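Long-range contact in teichoic acid biosynthesis protein F (Staphylococcus epidermidis, PDB 3L7I), which belongs to the teichoic acid biosynthesis proteins and joins a GT-A-type glycosyltransferase region to a transferase region of the GT-B clan: residues A452-V457 with R494-M499. Residues are numbered along the deposited sequence; the frame is centred on the assembly and turned at random.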
# COMPACT_ATOMS: atom_id res chain seq x y z
N ALA A 452 -30.54 -9.37 -27.33
CA ALA A 452 -30.25 -8.15 -26.58
C ALA A 452 -31.48 -7.66 -25.78
O ALA A 452 -32.02 -8.40 -24.96
CB ALA A 452 -29.72 -7.07 -27.50
N ASN A 453 -31.91 -6.42 -26.01
CA ASN A 453 -33.04 -5.87 -25.26
C ASN A 453 -34.30 -6.75 -25.33
O ASN A 453 -35.13 -6.79 -24.41
CB ASN A 453 -33.37 -4.48 -25.80
CG ASN A 453 -33.92 -3.57 -24.74
OD1 ASN A 453 -33.98 -3.93 -23.56
ND2 ASN A 453 -34.33 -2.37 -25.14
N ASP A 454 -34.42 -7.49 -26.43
CA ASP A 454 -35.66 -8.14 -26.80
C ASP A 454 -35.82 -9.52 -26.21
O ASP A 454 -36.91 -10.07 -26.23
CB ASP A 454 -35.81 -8.19 -28.32
CG ASP A 454 -36.06 -6.81 -28.92
OD1 ASP A 454 -36.18 -5.86 -28.12
OD2 ASP A 454 -36.16 -6.68 -30.17
N MET A 455 -34.74 -10.09 -25.68
CA MET A 455 -34.87 -11.38 -25.02
C MET A 455 -35.70 -11.22 -23.76
O MET A 455 -35.62 -10.19 -23.09
CB MET A 455 -33.51 -11.95 -24.68
CG MET A 455 -32.68 -12.23 -25.89
SD MET A 455 -31.28 -13.27 -25.49
CE MET A 455 -30.46 -13.32 -27.09
N LYS A 456 -36.51 -12.23 -23.44
CA LYS A 456 -37.35 -12.14 -22.25
C LYS A 456 -36.62 -12.69 -21.03
O LYS A 456 -36.60 -12.05 -19.98
CB LYS A 456 -38.70 -12.83 -22.46
CG LYS A 456 -39.85 -12.22 -21.64
CD LYS A 456 -40.19 -10.77 -22.05
CE LYS A 456 -39.49 -9.71 -21.18
NZ LYS A 456 -40.21 -9.44 -19.89
N VAL A 457 -36.03 -13.87 -21.17
CA VAL A 457 -35.18 -14.45 -20.13
C VAL A 457 -33.84 -14.90 -20.69
O VAL A 457 -33.75 -15.27 -21.87
CB VAL A 457 -35.84 -15.65 -19.43
CG1 VAL A 457 -36.20 -16.74 -20.44
CG2 VAL A 457 -34.90 -16.22 -18.35
N ARG A 494 -33.12 -0.60 -33.77
CA ARG A 494 -33.50 0.59 -33.03
C ARG A 494 -34.06 0.23 -31.64
O ARG A 494 -33.95 1.00 -30.70
CB ARG A 494 -34.50 1.40 -33.85
CG ARG A 494 -35.34 2.36 -33.05
CD ARG A 494 -35.50 3.68 -33.76
NE ARG A 494 -36.05 3.51 -35.11
CZ ARG A 494 -36.34 4.53 -35.91
NH1 ARG A 494 -36.12 5.77 -35.51
NH2 ARG A 494 -36.84 4.30 -37.12
N SER A 495 -34.62 -0.97 -31.52
CA SER A 495 -35.14 -1.47 -30.25
C SER A 495 -34.16 -2.41 -29.50
O SER A 495 -33.91 -2.24 -28.31
CB SER A 495 -36.46 -2.22 -30.51
OG SER A 495 -36.78 -3.15 -29.48
N ALA A 496 -33.64 -3.40 -30.22
CA ALA A 496 -32.87 -4.49 -29.63
C ALA A 496 -31.47 -4.08 -29.18
O ALA A 496 -30.87 -4.72 -28.31
CB ALA A 496 -32.77 -5.66 -30.61
N PHE A 497 -30.96 -3.00 -29.78
CA PHE A 497 -29.62 -2.53 -29.47
C PHE A 497 -29.60 -1.13 -28.88
O PHE A 497 -28.53 -0.54 -28.75
CB PHE A 497 -28.76 -2.54 -30.73
CG PHE A 497 -28.35 -3.91 -31.19
CD1 PHE A 497 -28.14 -4.16 -32.55
CD2 PHE A 497 -28.17 -4.94 -30.28
CE1 PHE A 497 -27.75 -5.43 -32.99
CE2 PHE A 497 -27.79 -6.20 -30.70
CZ PHE A 497 -27.58 -6.46 -32.05
N TRP A 498 -30.76 -0.59 -28.54
CA TRP A 498 -30.83 0.78 -28.03
C TRP A 498 -30.08 1.71 -28.99
O TRP A 498 -29.13 2.38 -28.57
CB TRP A 498 -30.17 0.88 -26.64
CG TRP A 498 -30.62 -0.10 -25.56
CD1 TRP A 498 -31.65 0.06 -24.67
CD2 TRP A 498 -30.02 -1.37 -25.25
NE1 TRP A 498 -31.74 -1.04 -23.85
CE2 TRP A 498 -30.75 -1.93 -24.18
CE3 TRP A 498 -28.95 -2.10 -25.78
CZ2 TRP A 498 -30.45 -3.17 -23.63
CZ3 TRP A 498 -28.64 -3.33 -25.23
CH2 TRP A 498 -29.39 -3.85 -24.16
N MET A 499 -30.47 1.75 -30.26
CA MET A 499 -29.74 2.56 -31.24
C MET A 499 -30.57 3.71 -31.77
O MET A 499 -31.80 3.64 -31.79
CB MET A 499 -29.28 1.69 -32.41
CG MET A 499 -28.16 0.74 -32.09
SD MET A 499 -26.56 1.56 -32.17
CE MET A 499 -26.91 2.69 -33.50
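S495 O is gripped by one hydrogen bond across this contact: N453 ND2 lies 3.2 Å from S495 O, the N-H...O angle is 162°, and the donor sits in the carbonyl plane while the oxygen lies almost exactly in the amide plane. A second, straighter bond runs from N453 N to A496 O (3.0 Å, 169°), although the position of that oxygen is less certain. Both acceptors are main-chain carbonyls at the C-terminal end of helix 487-496, so one asparagine supplies donors from its side chain and its backbone. That helix forms the beta-alpha-beta crossover between the neighbouring parallel strands 481-484 and 504-506, in the seven-stranded sheet of one Rossmann-like half of the GT-B fold; N453 belongs to the loop after strand 438-441. The N453 side chain also crosses the W498 indole obliquely, amide and ring planes 34° apart, and its CB makes a CH-pi contact over one face, 4.2 Å from the six-membered-ring centroid. The carboxylate of D454 is shared: with S495 OG anti to its backbone N and D454 CG anti to its carbonyl carbon, OD1 takes a weak bond from S495 OG at 3.1 Å, whereas OD2 is hydrogen-bonded to Y655 OH, from a loop between strands of the six-stranded sheet. A452 CB comes obliquely to the CD2-CE2 side of the F497 ring, 3.8 Å from CD2, while W443 and W479 meet that ring edge-to-face.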